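Local coordinates for viral structural protein 4 (Bombyx mori cytoplasmic polyhedrosis virus, PDB 6TZ0) that binds GTP at a P-loop-like nucleotide site and sits against the viral RNA-dependent RNA polymerase, whose transcription it probably supports, at residues H490-D495 and L537-H542; T503-R508 and L541-Y546. One frame throughout, in Å; residues are numbered along the deposited sequence.

Interaction 2 pairs strand 504-507 with the end strand 543-545 of the parallel sheet, and interaction 1 joins the loop after strand 484-489 to the connection leading into strand 543-545; their centres are about 10 Å apart. They share Leu541 and His542, where the chain passes from 537-542 into strand 543-545. Leu506 also joins them, its CD1 lying 3.3 Å from Pro539 O and 4.0 Å from Leu538 CD1. Each contact borders the nucleotide site. In interaction 1 the His490 side chain comes within about 4 Å of those of Lys355 and Lys359, and in interaction 2 the Leu507 side chain is about 4 Å from that of Lys359. No GTP is bound to this chain here.

Interaction 1 of 2, residues H490-D495 and L537-H542; sequences HFNAQD and LLPALH
The loop after strand 484-489 turns into a short 3-10 segment, 492-494, and at this turn Phe491 and Asn492 pack on Leu537 and Leu538, where the chain leaves helix 524-537. His490, just before them, lies beside Lys355 and Lys359 of the GTP site. The Phe491 ring lies between two aliphatic groups. Leu537 CD1 sits over one face in a CH-pi contact, 4.1 Å from the ring centroid and 13° off its normal, while Gln494 CG covers the opposite face toward the rim. Phe491 and Leu537 run side by side, pointing the same way, from CB against CB at 3.6 Å. A leucine suits this place because one methyl of its fork can sit over the ring.

Asn492 carries the polar part. With CG anti to the carbonyl carbon (chi1 -67°), its short amide turns toward 537-542 and fits between Leu538 and His542. Across the contact OD1 faces Leu538 CD1 and Pro539 CD, each at 3.3 Å. ND2 comes in the plane of the His542 ring at its edge, 3.1 Å from ND1, but the angle is too poor for a hydrogen bond. Asp495 approaches that ring tip to tip, with OD2 3.1 Å from CE1 and the carboxylate turned 85° from the ring plane. His542 NE2 makes a weak hydrogen bond to Glu634 of the polymerase chain.

Among its neighbours, His490 stacks on Tyr534 of helix 524-537, Leu537 also packs on helix 442-457, and Leu538 reaches Tyr352 of strand 347-353.

Interaction 2 of 2, residues T503-R508 and L541-Y546; sequences TTVLLR and LHTTVY
Thr504 stands over one face of the His542 ring, with OG1 4.1 Å above the ring plane near its centre, while its methyl CG2 reaches CD2 at 3.5 Å. The other aromatic group, Tyr546, meets Arg508 obliquely: CD1 lies 3.4 Å from Arg508 O, and CE1 touches CB of the same arginine. At the edge of the Arg508 guanidinium, in its plane, is Leu506 CD2, from two residues earlier in the chain.

Between these ends, strands 504-507 and 543-545 pair in parallel, their short axes turned 51° apart. Leu506 bonds to both sides of Thr544, as parallel strands require. Its N donates to Thr543 O at 2.9 Å, and its O accepts from Val545 N at 2.8 Å. Arg508 N then gives a weak bond to Val545 O at 3.3 Å.

Val505, Leu507, Thr543 and Val545 share one face of the sheet. There Val505 CB meets Val545 CG2 at 3.8 Å, a contact suited to beta-branched residues, which fill the space beside an extended backbone. Leu506 and Thr544 point to the other face. The aliphatic CG of Arg508, anti to the carbonyl carbon (chi1 -60°), rests on Thr544 CG2 at 3.7 Å.

Strand 504-507 lies between 347-353, to which Val505 and Leu507 bond, and the outermost strand 543-545. Helix 326-340 packs on Val505 and Val545, and Met550 of helix 547-556 on Leu507 and Val545. Tyr546 is the N-cap residue of that last helix, its N bonded to Glu549 OE1.

Interaction 1 of 2, residues H490-D495 and L537-H542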
loop_
_atom_site.group_PDB
_atom_site.type_symbol
_atom_site.label_atom_id
_atom_site.label_comp_id
_atom_site.label_asym_id
_atom_site.label_seq_id
_atom_site.Cartn_x
_atom_site.Cartn_y
_atom_site.Cartn_z
ATOM N N HIS B 490 -28.755 15.411 -0.824
ATOM C CA HIS B 490 -29.439 15.161 0.435
ATOM C C HIS B 490 -28.706 14.228 1.383
ATOM O O HIS B 490 -28.918 14.334 2.590
ATOM C CB HIS B 490 -30.839 14.587 0.209
ATOM C CG HIS B 490 -31.837 15.581 -0.288
ATOM N ND1 HIS B 490 -32.318 15.577 -1.577
ATOM C CD2 HIS B 490 -32.414 16.640 0.325
ATOM C CE1 HIS B 490 -33.191 16.558 -1.721
ATOM N NE2 HIS B 490 -33.253 17.229 -0.587
ATOM N N PHE B 491 -27.861 13.328 0.888
ATOM C CA PHE B 491 -27.243 12.343 1.766
ATOM C C PHE B 491 -25.970 11.801 1.140
ATOM O O PHE B 491 -25.771 11.879 -0.072
ATOM C CB PHE B 491 -28.217 11.213 2.115
ATOM C CG PHE B 491 -28.844 10.531 0.930
ATOM C CD1 PHE B 491 -30.037 10.994 0.404
ATOM C CD2 PHE B 491 -28.276 9.397 0.380
ATOM C CE1 PHE B 491 -30.625 10.372 -0.667
ATOM C CE2 PHE B 491 -28.866 8.767 -0.691
ATOM C CZ PHE B 491 -30.042 9.259 -1.213
ATOM N N ASN B 492 -25.116 11.232 1.994
ATOM C CA ASN B 492 -23.751 10.894 1.609
ATOM C C ASN B 492 -23.646 9.708 0.663
ATOM O O ASN B 492 -22.558 9.471 0.134
ATOM C CB ASN B 492 -22.893 10.590 2.836
ATOM C CG ASN B 492 -22.661 11.797 3.697
ATOM O OD1 ASN B 492 -23.002 11.804 4.871
ATOM N ND2 ASN B 492 -22.085 12.836 3.113
ATOM N N ALA B 493 -24.717 8.950 0.443
ATOM C CA ALA B 493 -24.627 7.846 -0.503
ATOM C C ALA B 493 -24.631 8.327 -1.945
ATOM O O ALA B 493 -24.337 7.541 -2.847
ATOM C CB ALA B 493 -25.768 6.859 -0.286
ATOM N N GLN B 494 -24.950 9.592 -2.179
ATOM C CA GLN B 494 -24.852 10.195 -3.494
ATOM C C GLN B 494 -23.430 10.589 -3.862
ATOM O O GLN B 494 -23.221 11.106 -4.959
ATOM C CB GLN B 494 -25.771 11.408 -3.555
ATOM C CG GLN B 494 -27.222 11.033 -3.454
ATOM C CD GLN B 494 -28.128 12.221 -3.376
ATOM O OE1 GLN B 494 -27.673 13.356 -3.304
ATOM N NE2 GLN B 494 -29.425 11.972 -3.389
ATOM N N ASP B 495 -22.452 10.341 -2.990
ATOM C CA ASP B 495 -21.054 10.584 -3.327
ATOM C C ASP B 495 -20.574 9.678 -4.447
ATOM O O ASP B 495 -19.671 10.051 -5.201
ATOM C CB ASP B 495 -20.181 10.379 -2.094
ATOM C CG ASP B 495 -20.374 11.455 -1.065
ATOM O OD1 ASP B 495 -20.687 12.594 -1.458
ATOM O OD2 ASP B 495 -20.210 11.166 0.135
ATOM N N LEU B 537 -29.638 9.257 6.798
ATOM C CA LEU B 537 -28.614 8.892 5.830
ATOM C C LEU B 537 -27.470 9.897 5.706
ATOM O O LEU B 537 -26.548 9.653 4.928
ATOM C CB LEU B 537 -29.246 8.686 4.462
ATOM C CG LEU B 537 -30.172 7.501 4.290
ATOM C CD1 LEU B 537 -30.787 7.606 2.936
ATOM C CD2 LEU B 537 -29.378 6.222 4.440
ATOM N N LEU B 538 -27.492 11.008 6.440
ATOM C CA LEU B 538 -26.466 12.046 6.319
ATOM C C LEU B 538 -25.836 12.354 7.671
ATOM O O LEU B 538 -26.390 13.144 8.454
ATOM C CB LEU B 538 -27.041 13.323 5.714
ATOM C CG LEU B 538 -26.168 14.566 5.486
ATOM C CD1 LEU B 538 -25.095 14.331 4.455
ATOM C CD2 LEU B 538 -27.006 15.760 5.090
ATOM N N PRO B 539 -24.694 11.765 7.986
ATOM C CA PRO B 539 -23.897 12.219 9.125
ATOM C C PRO B 539 -23.102 13.466 8.756
ATOM O O PRO B 539 -23.185 13.984 7.647
ATOM C CB PRO B 539 -22.959 11.046 9.387
ATOM C CG PRO B 539 -23.574 9.912 8.730
ATOM C CD PRO B 539 -24.281 10.430 7.545
ATOM N N ALA B 540 -22.315 13.937 9.711
ATOM C CA ALA B 540 -21.405 15.056 9.480
ATOM C C ALA B 540 -19.990 14.547 9.229
ATOM O O ALA B 540 -19.060 14.827 9.977
ATOM C CB ALA B 540 -21.446 16.017 10.662
ATOM N N LEU B 541 -19.831 13.793 8.148
ATOM C CA LEU B 541 -18.558 13.161 7.837
ATOM C C LEU B 541 -17.751 13.921 6.797
ATOM O O LEU B 541 -16.614 13.536 6.522
ATOM C CB LEU B 541 -18.786 11.718 7.383
ATOM C CG LEU B 541 -19.354 10.825 8.492
ATOM C CD1 LEU B 541 -19.666 9.429 8.017
ATOM C CD2 LEU B 541 -18.415 10.769 9.671
ATOM N N HIS B 542 -18.294 14.988 6.226
ATOM C CA HIS B 542 -17.522 15.924 5.425
ATOM C C HIS B 542 -17.331 17.217 6.202
ATOM O O HIS B 542 -17.888 17.393 7.287
ATOM C CB HIS B 542 -18.195 16.180 4.078
ATOM C CG HIS B 542 -18.207 14.979 3.190
ATOM N ND1 HIS B 542 -19.307 14.165 3.048
ATOM C CD2 HIS B 542 -17.219 14.404 2.468
ATOM C CE1 HIS B 542 -19.013 13.173 2.228
ATOM N NE2 HIS B 542 -17.750 13.292 1.867
#

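Interaction 2 of 2, residues T503-R508 and L541-Y546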
loop_
_atom_site.group_PDB
_atom_site.type_symbol
_atom_site.label_atom_id
_atom_site.label_comp_id
_atom_site.label_asym_id
_atom_site.label_seq_id
_atom_site.Cartn_x
_atom_site.Cartn_y
_atom_site.Cartn_z
ATOM N N THR B 503 -14.009 18.234 -3.905
ATOM C CA THR B 503 -14.412 19.138 -2.837
ATOM C C THR B 503 -15.894 18.943 -2.563
ATOM O O THR B 503 -16.736 19.395 -3.343
ATOM C CB THR B 503 -14.133 20.591 -3.212
ATOM O OG1 THR B 503 -14.738 20.873 -4.476
ATOM C CG2 THR B 503 -12.649 20.873 -3.288
ATOM N N THR B 504 -16.213 18.280 -1.460
ATOM C CA THR B 504 -17.581 18.190 -0.977
ATOM C C THR B 504 -17.639 18.646 0.473
ATOM O O THR B 504 -16.849 18.198 1.309
ATOM C CB THR B 504 -18.154 16.772 -1.161
ATOM O OG1 THR B 504 -19.382 16.635 -0.437
ATOM C CG2 THR B 504 -17.184 15.703 -0.772
ATOM N N VAL B 505 -18.548 19.577 0.747
ATOM C CA VAL B 505 -18.702 20.181 2.058
ATOM C C VAL B 505 -20.103 19.883 2.561
ATOM O O VAL B 505 -20.969 19.421 1.823
ATOM C CB VAL B 505 -18.451 21.698 2.039
ATOM C CG1 VAL B 505 -17.044 21.990 1.610
ATOM C CG2 VAL B 505 -19.439 22.383 1.124
ATOM N N LEU B 506 -20.321 20.171 3.838
ATOM C CA LEU B 506 -21.638 20.080 4.442
ATOM C C LEU B 506 -22.007 21.448 4.990
ATOM O O LEU B 506 -21.201 22.083 5.674
ATOM C CB LEU B 506 -21.669 19.012 5.535
ATOM C CG LEU B 506 -23.024 18.489 6.017
ATOM C CD1 LEU B 506 -22.879 17.035 6.371
ATOM C CD2 LEU B 506 -23.526 19.233 7.221
ATOM N N LEU B 507 -23.223 21.883 4.698
ATOM C CA LEU B 507 -23.699 23.209 5.054
ATOM C C LEU B 507 -24.599 23.154 6.281
ATOM O O LEU B 507 -25.479 22.298 6.382
ATOM C CB LEU B 507 -24.441 23.819 3.862
ATOM C CG LEU B 507 -25.136 25.178 3.870
ATOM C CD1 LEU B 507 -25.012 25.836 2.541
ATOM C CD2 LEU B 507 -26.597 24.943 4.099
ATOM N N ARG B 508 -24.371 24.078 7.212
ATOM C CA ARG B 508 -25.262 24.306 8.338
ATOM C C ARG B 508 -25.714 25.755 8.317
ATOM O O ARG B 508 -24.934 26.645 7.977
ATOM C CB ARG B 508 -24.587 24.013 9.677
ATOM C CG ARG B 508 -24.080 22.609 9.870
ATOM C CD ARG B 508 -25.188 21.594 9.993
ATOM N NE ARG B 508 -24.651 20.262 10.246
ATOM C CZ ARG B 508 -24.540 19.719 11.449
ATOM N NH1 ARG B 508 -24.965 20.384 12.507
ATOM N NH2 ARG B 508 -24.029 18.507 11.592
ATOM N N LEU B 541 -19.831 13.793 8.148
ATOM C CA LEU B 541 -18.558 13.161 7.837
ATOM C C LEU B 541 -17.751 13.921 6.797
ATOM O O LEU B 541 -16.614 13.536 6.522
ATOM C CB LEU B 541 -18.786 11.718 7.383
ATOM C CG LEU B 541 -19.354 10.825 8.492
ATOM C CD1 LEU B 541 -19.666 9.429 8.017
ATOM C CD2 LEU B 541 -18.415 10.769 9.671
ATOM N N HIS B 542 -18.294 14.988 6.226
ATOM C CA HIS B 542 -17.522 15.924 5.425
ATOM C C HIS B 542 -17.331 17.217 6.202
ATOM O O HIS B 542 -17.888 17.393 7.287
ATOM C CB HIS B 542 -18.195 16.180 4.078
ATOM C CG HIS B 542 -18.207 14.979 3.190
ATOM N ND1 HIS B 542 -19.307 14.165 3.048
ATOM C CD2 HIS B 542 -17.219 14.404 2.468
ATOM C CE1 HIS B 542 -19.013 13.173 2.228
ATOM N NE2 HIS B 542 -17.750 13.292 1.867
ATOM N N THR B 543 -16.516 18.114 5.649
ATOM C CA THR B 543 -16.140 19.322 6.373
ATOM C C THR B 543 -17.330 20.267 6.472
ATOM O O THR B 543 -18.014 20.527 5.482
ATOM C CB THR B 543 -14.974 20.029 5.688
ATOM O OG1 THR B 543 -15.430 20.621 4.472
ATOM C CG2 THR B 543 -13.894 19.043 5.349
ATOM N N THR B 544 -17.585 20.763 7.675
ATOM C CA THR B 544 -18.752 21.589 7.937
ATOM C C THR B 544 -18.425 23.046 7.648
ATOM O O THR B 544 -17.426 23.574 8.140
ATOM C CB THR B 544 -19.206 21.416 9.384
ATOM O OG1 THR B 544 -19.532 20.041 9.611
ATOM C CG2 THR B 544 -20.421 22.254 9.663
ATOM N N VAL B 545 -19.258 23.684 6.829
ATOM C CA VAL B 545 -19.039 25.048 6.369
ATOM C C VAL B 545 -20.312 25.843 6.631
ATOM O O VAL B 545 -21.414 25.357 6.360
ATOM C CB VAL B 545 -18.670 25.084 4.871
ATOM C CG1 VAL B 545 -18.451 26.485 4.408
ATOM C CG2 VAL B 545 -17.423 24.288 4.594
ATOM N N TYR B 546 -20.167 27.053 7.177
ATOM C CA TYR B 546 -21.252 28.006 7.347
ATOM C C TYR B 546 -21.305 28.961 6.160
ATOM O O TYR B 546 -20.338 29.062 5.403
ATOM C CB TYR B 546 -21.067 28.773 8.654
ATOM C CG TYR B 546 -21.273 27.924 9.877
ATOM C CD1 TYR B 546 -22.535 27.468 10.218
ATOM C CD2 TYR B 546 -20.220 27.627 10.720
ATOM C CE1 TYR B 546 -22.732 26.700 11.333
ATOM C CE2 TYR B 546 -20.412 26.866 11.846
ATOM C CZ TYR B 546 -21.668 26.407 12.150
ATOM O OH TYR B 546 -21.864 25.645 13.274
#